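Local coordinates for protein cellulase (Clostridium cellulovorans, PDB 6UI3) that hydrolyses internal links of cellulose, probably along with related plant polysaccharides, as the glycoside hydrolase family 5 endoglucanase domain of a longer protein, at residues N28-T32 / N44-T48; T47-D53 / Y94-N98; V88-N93 / H137-Y141. All blocks are in the same frame, centred on the assembly; numbering follows the deposited sequence.

Interaction 1: N28-T32 / N44-T48; sequences NLGNT and NPVTT
N44 and T47 belong to the first beta-alpha loop of the TIM barrel, between strand 25-29 and helix 49-58, and they fold back onto L29, N31 and T32 at the strand end. A direct hydrogen bond between the segments runs from N44 ND2 to N31 O, at 2.9 Å. It is bent, with an N-H...O angle of 141°. The donor stands above the carbonyl plane of N31, and the oxygen lies tilted from the amide plane of N44. The same ND2 also donates to the backbone oxygen of N306, so this amide nitrogen ties two loops together. A water adds a second link: it donates to N31 O at 2.9 Å and accepts from N44 N at 3.0 Å. N31 O is thus held by the amide and the water together.

The chain just past strand 25-29 is braced from within. T32 OG1 donates to G30 O at 2.8 Å, and R321 bonds to both of these oxygens.

T47 makes the second half of the contact. L29 has CG anti to the backbone N (chi1 -175°), which sends its methyls to meet T47 tip to tip, with CD2 3.8 Å from T47 OG1. T32 CG2 also packs on T47 OG1, at 3.5 Å. Although methyls lie around it, that hydroxyl is hydrogen-bonded to E39.

Around the contact, N28 and L29 are backbone-bonded to W303 and R64, on the barrel strands either side, 301-305 and 62-65. L29 also touches V91 of helix 82-96. T47 leans on F52 of helix 49-58, which the loop leads into.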
ATOM      1  N   ASN A  28       1.025   1.924   6.988  1.00  7.14           N
ATOM      2  CA  ASN A  28      -0.124   2.498   6.300  1.00  6.68           C
ATOM      3  C   ASN A  28      -0.955   3.351   7.256  1.00  6.79           C
ATOM      4  O   ASN A  28      -1.291   2.914   8.364  1.00  7.20           O
ATOM      5  CB  ASN A  28      -1.108   1.429   5.791  1.00  6.50           C
ATOM      6  CG  ASN A  28      -0.626   0.698   4.571  1.00  6.53           C
ATOM      7  OD1 ASN A  28      -1.008   1.014   3.442  1.00  7.22           O
ATOM      8  ND2 ASN A  28       0.174  -0.339   4.789  1.00  7.68           N
ATOM      9  N   LEU A  29      -1.383   4.519   6.771  1.00  7.22           N
ATOM     10  CA  LEU A  29      -2.362   5.386   7.438  1.00  7.37           C
ATOM     11  C   LEU A  29      -3.769   4.827   7.194  1.00  6.97           C
ATOM     12  O   LEU A  29      -4.549   5.317   6.380  1.00  7.48           O
ATOM     13  CB  LEU A  29      -2.204   6.812   6.909  1.00  7.54           C
ATOM     14  CG  LEU A  29      -3.047   7.890   7.565  1.00  7.70           C
ATOM     15  CD1 LEU A  29      -2.640   8.139   9.007  1.00  9.03           C
ATOM     16  CD2 LEU A  29      -2.951   9.195   6.755  1.00  8.80           C
ATOM     17  N   GLY A  30      -4.079   3.749   7.921  1.00  7.20           N
ATOM     18  CA  GLY A  30      -5.289   2.984   7.635  1.00  7.75           C
ATOM     19  C   GLY A  30      -6.549   3.616   8.199  1.00  8.05           C
ATOM     20  O   GLY A  30      -6.531   4.318   9.216  1.00  7.76           O
ATOM     21  N   ASN A  31      -7.664   3.321   7.533  1.00  7.59           N
ATOM     22  CA  ASN A  31      -8.990   3.784   7.954  1.00  8.64           C
ATOM     23  C   ASN A  31      -9.013   5.299   8.156  1.00  8.23           C
ATOM     24  O   ASN A  31      -9.535   5.832   9.147  1.00  8.31           O
ATOM     25  CB  ASN A  31      -9.475   3.042   9.201  1.00  9.12           C
ATOM     26  CG  ASN A  31      -9.896   1.616   8.915  1.00 10.78           C
ATOM     27  OD1 ASN A  31      -9.544   1.042   7.889  1.00 11.76           O
ATOM     28  ND2 ASN A  31     -10.645   1.028   9.843  1.00 11.68           N
ATOM     29  N   THR A  32      -8.444   6.004   7.189  1.00  7.72           N
ATOM     30  CA  THR A  32      -8.277   7.454   7.261  1.00  7.77           C
ATOM     31  C   THR A  32      -8.806   8.064   5.957  1.00  7.71           C
ATOM     32  O   THR A  32     -10.023   8.162   5.800  1.00  7.93           O
ATOM     33  CB  THR A  32      -6.836   7.789   7.638  1.00  7.87           C
ATOM     34  OG1 THR A  32      -6.495   7.062   8.833  1.00  8.28           O
ATOM     35  CG2 THR A  32      -6.658   9.258   7.949  1.00  8.61           C
ATOM     36  N   ASN A  44     -11.383   7.755  12.986  1.00 10.16           N
ATOM     37  CA  ASN A  44     -10.026   8.149  13.332  1.00 10.40           C
ATOM     38  C   ASN A  44      -9.905   9.663  13.379  1.00 11.06           C
ATOM     39  O   ASN A  44     -10.705  10.384  12.768  1.00 12.06           O
ATOM     40  CB  ASN A  44      -9.034   7.509  12.373  1.00 10.13           C
ATOM     41  CG  ASN A  44      -8.724   6.085  12.771  1.00  9.57           C
ATOM     42  OD1 ASN A  44      -8.809   5.733  13.949  1.00 11.02           O
ATOM     43  ND2 ASN A  44      -8.397   5.250  11.803  1.00 10.57           N
ATOM     44  N   PRO A  45      -8.932  10.174  14.131  1.00 10.62           N
ATOM     45  CA  PRO A  45      -8.758  11.624  14.243  1.00 11.69           C
ATOM     46  C   PRO A  45      -8.132  12.205  12.987  1.00 11.42           C
ATOM     47  O   PRO A  45      -7.585  11.498  12.139  1.00 11.81           O
ATOM     48  CB  PRO A  45      -7.799  11.760  15.433  1.00 12.66           C
ATOM     49  CG  PRO A  45      -6.974  10.515  15.372  1.00 13.08           C
ATOM     50  CD  PRO A  45      -7.940   9.434  14.939  1.00 12.18           C
ATOM     51  N   VAL A  46      -8.229  13.529  12.872  1.00 11.41           N
ATOM     52  CA  VAL A  46      -7.509  14.232  11.822  1.00 11.98           C
ATOM     53  C   VAL A  46      -6.019  13.977  11.995  1.00 10.12           C
ATOM     54  O   VAL A  46      -5.472  14.077  13.096  1.00 11.44           O
ATOM     55  CB  VAL A  46      -7.847  15.728  11.875  1.00 14.06           C
ATOM     56  CG1 VAL A  46      -7.017  16.497  10.846  1.00 14.55           C
ATOM     57  CG2 VAL A  46      -9.337  15.951  11.623  1.00 15.41           C
ATOM     58  N   THR A  47      -5.353  13.629  10.908  1.00  9.50           N
ATOM     59  CA  THR A  47      -3.930  13.307  10.946  1.00  9.07           C
ATOM     60  C   THR A  47      -3.091  14.562  11.180  1.00  9.54           C
ATOM     61  O   THR A  47      -3.413  15.646  10.690  1.00 10.18           O
ATOM     62  CB  THR A  47      -3.539  12.672   9.612  1.00  9.08           C
ATOM     63  OG1 THR A  47      -4.438  11.593   9.308  1.00  9.33           O
ATOM     64  CG2 THR A  47      -2.146  12.105   9.646  1.00  9.68           C
ATOM     65  N   THR A  48      -1.983  14.405  11.915  1.00  9.46           N
ATOM     66  CA  THR A  48      -1.069  15.509  12.206  1.00  9.94           C
ATOM     67  C   THR A  48       0.368  15.136  11.869  1.00 10.40           C
ATOM     68  O   THR A  48       0.744  13.958  11.841  1.00 10.57           O
ATOM     69  CB  THR A  48      -1.113  15.916  13.689  1.00 10.90           C
ATOM     70  OG1 THR A  48      -0.602  14.827  14.467  1.00 12.29           O
ATOM     71  CG2 THR A  48      -2.515  16.264  14.124  1.00 12.20           C
TER
HETATM   72  O   HOH W   1     -11.571   7.712   9.948  1.00  9.43           O

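Interaction 2: T47-D53 / Y94-N98; sequences TTKKMFD and YALAN. With EDO (1,2-ethanediol), chain B.
F52 and Y94 both set CG beside the backbone N and anti to the carbonyl carbon (chi1 -77° and -64°), and this brings their rings together across the two helix ends. Y94 CB lies over one face of the F52 ring, 3.7 Å from its centroid, a CH-pi contact. The edge of the Y94 ring is turned toward the face of F52 in an offset edge-to-face pair, with planes at 60°. A95 CB adds an apolar contact to F52 CE2 at 3.7 Å.

The start of helix 49-58 lies over one face of the Y94 ring. K49 N sits above the ring centre, and K49 CB reaches CD1 at 3.5 Å. The Y94 hydroxyl is hydrogen-bonded to R87.

A polar cluster closes the other end. N98 ND2 donates to D53 OD1 at 2.9 Å, with the oxygen in the amide plane, and to its own segment's Y94 O at 3.0 Å. The K49 ammonium meets D53 OD1 from the syn side in a salt bridge, NZ to OD1 2.9 Å. One carboxylate oxygen therefore takes two donors. A water joins K49 NZ to A97 O.

The contact sets the first turn of helix 49-58 against the end of helix 82-96, neighbours on the outside of the barrel. K56, further along helix 49-58, also bonds to N98 O.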
ATOM      1  N   THR A  47      -5.353  13.629  10.908  1.00  9.50           N
ATOM      2  CA  THR A  47      -3.930  13.307  10.946  1.00  9.07           C
ATOM      3  C   THR A  47      -3.091  14.562  11.180  1.00  9.54           C
ATOM      4  O   THR A  47      -3.413  15.646  10.690  1.00 10.18           O
ATOM      5  CB  THR A  47      -3.539  12.672   9.612  1.00  9.08           C
ATOM      6  OG1 THR A  47      -4.438  11.593   9.308  1.00  9.33           O
ATOM      7  CG2 THR A  47      -2.146  12.105   9.646  1.00  9.68           C
ATOM      8  N   THR A  48      -1.983  14.405  11.915  1.00  9.46           N
ATOM      9  CA  THR A  48      -1.069  15.509  12.206  1.00  9.94           C
ATOM     10  C   THR A  48       0.368  15.136  11.869  1.00 10.40           C
ATOM     11  O   THR A  48       0.744  13.958  11.841  1.00 10.57           O
ATOM     12  CB  THR A  48      -1.113  15.916  13.689  1.00 10.90           C
ATOM     13  OG1 THR A  48      -0.602  14.827  14.467  1.00 12.29           O
ATOM     14  CG2 THR A  48      -2.515  16.264  14.124  1.00 12.20           C
ATOM     15  N   LYS A  49       1.197  16.163  11.677  1.00 10.33           N
ATOM     16  CA  LYS A  49       2.617  15.916  11.463  1.00 10.82           C
ATOM     17  C   LYS A  49       3.241  15.190  12.651  1.00 10.43           C
ATOM     18  O   LYS A  49       4.111  14.331  12.470  1.00 10.34           O
ATOM     19  CB  LYS A  49       3.368  17.217  11.172  1.00 12.17           C
ATOM     20  CG  LYS A  49       4.843  16.952  10.851  1.00 13.02           C
ATOM     21  CD  LYS A  49       5.572  18.220  10.426  1.00 16.21           C
ATOM     22  CE  LYS A  49       7.036  17.950  10.136  1.00 17.06           C
ATOM     23  NZ  LYS A  49       7.819  17.682  11.366  1.00 17.53           N
ATOM     24  N   LYS A  50       2.822  15.527  13.875  1.00 10.76           N
ATOM     25  CA  LYS A  50       3.392  14.881  15.055  1.00 10.61           C
ATOM     26  C   LYS A  50       3.228  13.365  15.006  1.00 10.12           C
ATOM     27  O   LYS A  50       4.086  12.632  15.511  1.00 10.54           O
ATOM     28  CB  LYS A  50       2.780  15.454  16.332  1.00 12.10           C
ATOM     29  CG  LYS A  50       3.279  16.846  16.665  1.00 16.87           C
ATOM     30  CD  LYS A  50       2.714  17.344  17.992  1.00 21.98           C
ATOM     31  CE  LYS A  50       3.164  18.778  18.273  1.00 28.28           C
ATOM     32  NZ  LYS A  50       2.686  19.291  19.592  1.00 31.91           N
ATOM     33  N   MET A  51       2.142  12.864  14.415  1.00  9.22           N
ATOM     34  CA  MET A  51       2.002  11.415  14.267  1.00  9.49           C
ATOM     35  C   MET A  51       3.132  10.837  13.426  1.00  9.88           C
ATOM     36  O   MET A  51       3.694   9.786  13.759  1.00 10.16           O
ATOM     37  CB  MET A  51       0.647  11.087  13.642  1.00  9.91           C
ATOM     38  CG  MET A  51      -0.513  11.463  14.521  1.00 10.50           C
ATOM     39  SD  MET A  51      -2.106  11.273  13.699  1.00 11.09           S
ATOM     40  CE  MET A  51      -3.198  12.070  14.869  1.00 13.46           C
ATOM     41  N   PHE A  52       3.470  11.516  12.327  0.58  9.43           N
ATOM     42  CA  PHE A  52       4.552  11.074  11.459  0.58  9.72           C
ATOM     43  C   PHE A  52       5.907  11.253  12.131  0.58  9.89           C
ATOM     44  O   PHE A  52       6.786  10.399  11.984  0.58 10.22           O
ATOM     45  CB  PHE A  52       4.491  11.846  10.138  0.58 10.27           C
ATOM     46  CG  PHE A  52       3.422  11.363   9.193  0.58  9.84           C
ATOM     47  CD1 PHE A  52       2.072  11.533   9.485  0.58 10.11           C
ATOM     48  CD2 PHE A  52       3.768  10.757   7.993  0.58  9.75           C
ATOM     49  CE1 PHE A  52       1.095  11.084   8.600  0.58  9.49           C
ATOM     50  CE2 PHE A  52       2.794  10.312   7.108  0.58  9.50           C
ATOM     51  CZ  PHE A  52       1.458  10.476   7.415  0.58  9.36           C
ATOM     52  N   ASP A  53       6.090  12.347  12.877  1.00  9.30           N
ATOM     53  CA  ASP A  53       7.311  12.527  13.655  1.00 10.22           C
ATOM     54  C   ASP A  53       7.530  11.331  14.573  1.00 10.58           C
ATOM     55  O   ASP A  53       8.660  10.854  14.746  1.00 10.88           O
ATOM     56  CB  ASP A  53       7.198  13.770  14.554  1.00 11.20           C
ATOM     57  CG  ASP A  53       7.091  15.085  13.802  1.00 12.88           C
ATOM     58  OD1 ASP A  53       7.315  15.152  12.580  1.00 13.16           O
ATOM     59  OD2 ASP A  53       6.781  16.086  14.490  1.00 15.13           O
ATOM     60  N   TYR A  94       3.615  15.629   5.556  1.00  9.56           N
ATOM     61  CA  TYR A  94       3.986  15.177   6.893  1.00  9.60           C
ATOM     62  C   TYR A  94       5.075  14.112   6.806  1.00  9.55           C
ATOM     63  O   TYR A  94       5.975  14.050   7.653  1.00 11.17           O
ATOM     64  CB  TYR A  94       2.789  14.587   7.637  1.00  9.60           C
ATOM     65  CG  TYR A  94       1.628  15.512   7.953  1.00 10.03           C
ATOM     66  CD1 TYR A  94       1.777  16.889   8.016  1.00 10.30           C
ATOM     67  CD2 TYR A  94       0.364  14.981   8.212  1.00  9.35           C
ATOM     68  CE1 TYR A  94       0.686  17.718   8.317  1.00 10.77           C
ATOM     69  CE2 TYR A  94      -0.720  15.791   8.507  1.00  9.37           C
ATOM     70  CZ  TYR A  94      -0.556  17.151   8.552  1.00  9.95           C
ATOM     71  OH  TYR A  94      -1.632  17.971   8.848  1.00 11.20           O
ATOM     72  N   ALA A  95       4.987  13.244   5.788  1.00  9.26           N
ATOM     73  CA  ALA A  95       5.996  12.214   5.570  1.00  9.28           C
ATOM     74  C   ALA A  95       7.251  12.801   4.943  1.00  9.43           C
ATOM     75  O   ALA A  95       8.361  12.568   5.425  1.00  9.89           O
ATOM     76  CB  ALA A  95       5.438  11.115   4.667  1.00  9.65           C
ATOM     77  N   LEU A  96       7.094  13.578   3.876  1.00  9.21           N
ATOM     78  CA  LEU A  96       8.270  14.058   3.171  1.00 10.41           C
ATOM     79  C   LEU A  96       9.100  15.009   4.032  1.00 12.41           C
ATOM     80  O   LEU A  96      10.327  15.045   3.895  1.00 13.02           O
ATOM     81  CB  LEU A  96       7.883  14.744   1.862  1.00 11.27           C
ATOM     82  CG  LEU A  96       7.191  13.894   0.800  1.00 12.44           C
ATOM     83  CD1 LEU A  96       6.889  14.713  -0.445  1.00 12.46           C
ATOM     84  CD2 LEU A  96       8.019  12.659   0.450  1.00 14.24           C
ATOM     85  N   ALA A  97       8.458  15.787   4.920  1.00 11.46           N
ATOM     86  CA  ALA A  97       9.198  16.686   5.804  1.00 12.55           C
ATOM     87  C   ALA A  97      10.048  15.913   6.800  1.00 12.69           C
ATOM     88  O   ALA A  97      11.000  16.475   7.355  1.00 14.08           O
ATOM     89  CB  ALA A  97       8.241  17.627   6.545  1.00 13.93           C
ATOM     90  N   ASN A  98       9.717  14.644   7.046  1.00 10.98           N
ATOM     91  CA  ASN A  98      10.505  13.734   7.860  1.00 11.56           C
ATOM     92  C   ASN A  98      11.456  12.874   7.021  1.00 11.23           C
ATOM     93  O   ASN A  98      12.005  11.902   7.539  1.00 13.23           O
ATOM     94  CB  ASN A  98       9.564  12.850   8.685  1.00 12.64           C
ATOM     95  CG  ASN A  98       9.088  13.531   9.953  1.00 13.13           C
ATOM     96  OD1 ASN A  98       9.888  13.754  10.853  1.00 15.53           O
ATOM     97  ND2 ASN A  98       7.805  13.849  10.041  1.00 11.47           N
TER
HETATM   98  C1  EDO B 401      14.153  13.949  10.213  1.00 45.93           C
HETATM   99  O1  EDO B 401      12.754  13.909  10.532  1.00 41.46           O
HETATM  100  C2  EDO B 401      14.383  13.971   8.701  1.00 47.06           C
HETATM  101  O2  EDO B 401      13.913  15.198   8.127  1.00 47.17           O
HETATM  102  O   HOH W   2      10.441  17.361  10.205  0.98 25.64           O

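Interaction 3: V88-N93 / H137-Y141; sequences VETVVN and HFKDY
The hydroxyl of Y141 is gripped by two side chains of helix 82-96. It donates to E89 OE2, with OH to OE2 only 2.5 Å, and accepts from N93 ND2 at 3.0 Å. The first bond uses the anti lone pair of OE2, the one away from the other oxygen. The second keeps the hydroxyl close to the amide plane of N93, whose OD1 is hydrogen-bonded to Y5.

E89 OE1 takes a different partner. H137 NE2 donates to it at 2.8 Å, with an N-H...O angle of 165°. The oxygen lies close to the imidazole plane, but the donor comes from above the carboxylate plane. The extended E89 chain starts with CG anti to the backbone N (chi1 178°), and this carries the carboxylate across to both partners.

F138 supplies the apolar part of the contact. Its ring edge meets E89 CA, 3.7 Å from CZ, and V92 CG2 approaches CE1 at 4.3 Å. H137 CD2 lies over one face of F138, while F138 CD1 stands 3.6 Å above the centre of the Y141 ring. H137, F138 and Y141 thus pack one against the next, F138 meeting Y141 with its edge. A type I turn from F138 to Y141, closed by Y141 N to F138 O, brings the tyrosine back to the helix.

The arrangement is a His-carboxylate pair extended by a tyrosine, joining helix 82-96 to the turn before strand 145-148. Both oxygens of E89 thus have a donor in the 137-141 segment. These donors would probably favour the ionised carboxylate and limit its rotation, although the histidine comes from above its plane.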
ATOM      1  N   VAL A  88      -4.651  15.922   0.808  1.00  8.32           N
ATOM      2  CA  VAL A  88      -3.772  14.797   0.502  1.00  8.29           C
ATOM      3  C   VAL A  88      -2.325  15.274   0.450  1.00  8.22           C
ATOM      4  O   VAL A  88      -1.428  14.645   1.019  1.00  8.28           O
ATOM      5  CB  VAL A  88      -4.210  14.106  -0.806  1.00  8.57           C
ATOM      6  CG1 VAL A  88      -3.208  13.045  -1.188  1.00  8.45           C
ATOM      7  CG2 VAL A  88      -5.610  13.509  -0.670  1.00  9.13           C
ATOM      8  N   GLU A  89      -2.087  16.406  -0.223  1.00  8.24           N
ATOM      9  CA  GLU A  89      -0.742  16.967  -0.307  1.00  9.06           C
ATOM     10  C   GLU A  89      -0.180  17.319   1.073  1.00  9.20           C
ATOM     11  O   GLU A  89       1.002  17.088   1.341  1.00  9.05           O
ATOM     12  CB  GLU A  89      -0.786  18.195  -1.213  1.00  9.61           C
ATOM     13  CG  GLU A  89       0.541  18.910  -1.354  1.00 11.29           C
ATOM     14  CD  GLU A  89       0.501  20.056  -2.350  1.00 15.11           C
ATOM     15  OE1 GLU A  89      -0.585  20.628  -2.561  1.00 14.19           O
ATOM     16  OE2 GLU A  89       1.567  20.385  -2.920  1.00 18.02           O
ATOM     17  N   THR A  90      -1.007  17.884   1.955  1.00  8.74           N
ATOM     18  CA  THR A  90      -0.554  18.205   3.308  1.00  9.58           C
ATOM     19  C   THR A  90      -0.090  16.952   4.038  1.00  9.15           C
ATOM     20  O   THR A  90       0.956  16.961   4.704  1.00  9.15           O
ATOM     21  CB  THR A  90      -1.678  18.917   4.070  1.00  9.56           C
ATOM     22  OG1 THR A  90      -2.000  20.145   3.400  1.00 10.71           O
ATOM     23  CG2 THR A  90      -1.283  19.206   5.505  1.00 10.55           C
ATOM     24  N   VAL A  91      -0.854  15.864   3.921  1.00  8.37           N
ATOM     25  CA  VAL A  91      -0.480  14.609   4.578  1.00  7.92           C
ATOM     26  C   VAL A  91       0.771  14.003   3.946  1.00  8.64           C
ATOM     27  O   VAL A  91       1.663  13.529   4.661  1.00  8.85           O
ATOM     28  CB  VAL A  91      -1.680  13.646   4.595  1.00  8.71           C
ATOM     29  CG1 VAL A  91      -1.274  12.300   5.169  1.00  9.84           C
ATOM     30  CG2 VAL A  91      -2.835  14.235   5.385  1.00  9.19           C
ATOM     31  N   VAL A  92       0.881  14.031   2.612  1.00  8.30           N
ATOM     32  CA  VAL A  92       2.120  13.619   1.950  1.00  8.62           C
ATOM     33  C   VAL A  92       3.301  14.343   2.579  1.00  9.08           C
ATOM     34  O   VAL A  92       4.342  13.742   2.874  1.00  9.70           O
ATOM     35  CB  VAL A  92       2.044  13.878   0.434  1.00  8.99           C
ATOM     36  CG1 VAL A  92       3.420  13.817  -0.226  1.00 10.52           C
ATOM     37  CG2 VAL A  92       1.111  12.864  -0.223  1.00  9.19           C
ATOM     38  N   ASN A  93       3.150  15.653   2.784  1.00  9.41           N
ATOM     39  CA  ASN A  93       4.248  16.450   3.313  1.00  9.44           C
ATOM     40  C   ASN A  93       4.548  16.182   4.779  1.00  9.48           C
ATOM     41  O   ASN A  93       5.666  16.470   5.209  1.00 10.32           O
ATOM     42  CB  ASN A  93       4.002  17.915   2.991  1.00  9.96           C
ATOM     43  CG  ASN A  93       4.405  18.247   1.574  1.00 12.75           C
ATOM     44  OD1 ASN A  93       5.533  17.985   1.175  1.00 15.20           O
ATOM     45  ND2 ASN A  93       3.504  18.821   0.813  1.00 14.53           N
ATOM     46  N   HIS A 137      -0.647  17.381 -10.333  1.00  9.28           N
ATOM     47  CA  HIS A 137      -0.524  18.149  -9.100  1.00  9.40           C
ATOM     48  C   HIS A 137       0.848  17.961  -8.462  1.00  9.80           C
ATOM     49  O   HIS A 137       1.427  18.908  -7.909  1.00 11.02           O
ATOM     50  CB  HIS A 137      -1.609  17.736  -8.104  1.00 10.21           C
ATOM     51  CG  HIS A 137      -1.697  18.658  -6.936  1.00 11.10           C
ATOM     52  ND1 HIS A 137      -2.325  19.877  -7.026  1.00 11.96           N
ATOM     53  CD2 HIS A 137      -1.206  18.576  -5.677  1.00 11.72           C
ATOM     54  CE1 HIS A 137      -2.224  20.508  -5.868  1.00 12.73           C
ATOM     55  NE2 HIS A 137      -1.554  19.740  -5.031  1.00 12.68           N
ATOM     56  N   PHE A 138       1.372  16.739  -8.508  1.00  9.18           N
ATOM     57  CA  PHE A 138       2.593  16.376  -7.806  1.00  9.12           C
ATOM     58  C   PHE A 138       3.800  16.220  -8.738  1.00 10.03           C
ATOM     59  O   PHE A 138       4.811  15.634  -8.333  1.00  9.80           O
ATOM     60  CB  PHE A 138       2.373  15.064  -7.041  1.00  8.25           C
ATOM     61  CG  PHE A 138       1.438  15.155  -5.855  1.00  8.88           C
ATOM     62  CD1 PHE A 138       1.910  15.615  -4.634  1.00  9.52           C
ATOM     63  CD2 PHE A 138       0.109  14.746  -5.940  1.00  9.91           C
ATOM     64  CE1 PHE A 138       1.089  15.689  -3.525  1.00 10.75           C
ATOM     65  CE2 PHE A 138      -0.732  14.818  -4.828  1.00 10.98           C
ATOM     66  CZ  PHE A 138      -0.239  15.289  -3.610  1.00 10.96           C
ATOM     67  N   LYS A 139       3.762  16.776  -9.956  1.00 10.22           N
ATOM     68  CA  LYS A 139       4.764  16.385 -10.945  0.63 10.98           C
ATOM     69  C   LYS A 139       6.178  16.830 -10.578  1.00 11.68           C
ATOM     70  O   LYS A 139       7.142  16.199 -11.028  1.00 12.53           O
ATOM     71  CB  LYS A 139       4.398  16.848 -12.364  0.63 13.02           C
ATOM     72  CG  LYS A 139       4.381  18.339 -12.590  0.63 15.89           C
ATOM     73  CD  LYS A 139       4.062  18.662 -14.049  0.63 17.98           C
ATOM     74  CE  LYS A 139       3.806  20.144 -14.249  0.63 19.93           C
ATOM     75  NZ  LYS A 139       3.385  20.434 -15.643  0.63 23.06           N
ATOM     76  N   ASP A 140       6.341  17.895  -9.792  1.00 10.09           N
ATOM     77  CA  ASP A 140       7.696  18.320  -9.420  1.00 11.23           C
ATOM     78  C   ASP A 140       8.180  17.711  -8.102  1.00  9.83           C
ATOM     79  O   ASP A 140       9.297  18.015  -7.664  1.00 11.09           O
ATOM     80  CB  ASP A 140       7.844  19.857  -9.441  1.00 14.37           C
ATOM     81  CG  ASP A 140       7.271  20.558  -8.219  1.00 18.73           C
ATOM     82  OD1 ASP A 140       6.781  19.901  -7.288  1.00 20.69           O
ATOM     83  OD2 ASP A 140       7.341  21.815  -8.179  1.00 22.78           O
ATOM     84  N   TYR A 141       7.373  16.877  -7.451  1.00  9.61           N
ATOM     85  CA  TYR A 141       7.733  16.322  -6.152  1.00  9.23           C
ATOM     86  C   TYR A 141       8.891  15.339  -6.272  1.00  9.03           C
ATOM     87  O   TYR A 141       9.075  14.667  -7.295  1.00  9.24           O
ATOM     88  CB  TYR A 141       6.507  15.632  -5.537  1.00  9.28           C
ATOM     89  CG  TYR A 141       5.699  16.549  -4.660  1.00 10.07           C
ATOM     90  CD1 TYR A 141       5.012  17.642  -5.186  1.00 10.13           C
ATOM     91  CD2 TYR A 141       5.661  16.349  -3.292  1.00 11.46           C
ATOM     92  CE1 TYR A 141       4.315  18.502  -4.367  1.00 11.49           C
ATOM     93  CE2 TYR A 141       4.967  17.183  -2.468  1.00 11.64           C
ATOM     94  CZ  TYR A 141       4.295  18.269  -2.995  1.00 12.01           C
ATOM     95  OH  TYR A 141       3.628  19.122  -2.139  1.00 14.51           O
TER

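The three contacts follow one another around part of the barrel. Interactions 1 and 2 share T47 and T48, and their centres are about 11 Å apart; the loop at the strand end runs straight into the helix. M51 CE of interaction 2 packs on V46 O of interaction 1 at 3.5 Å. Interactions 2 and 3 both use helix 82-96, with centres about 13 Å apart, and L96 CD1 meets Y141 CD2 at 3.5 Å. V91 CG1 lies 3.9 Å from L29 CD2 and 4.0 Å from F52 CZ. Interaction 1 lies at the C-terminal ends of the barrel strands, the end where TIM barrels carry their active sites; interactions 2 and 3 join the outer layer.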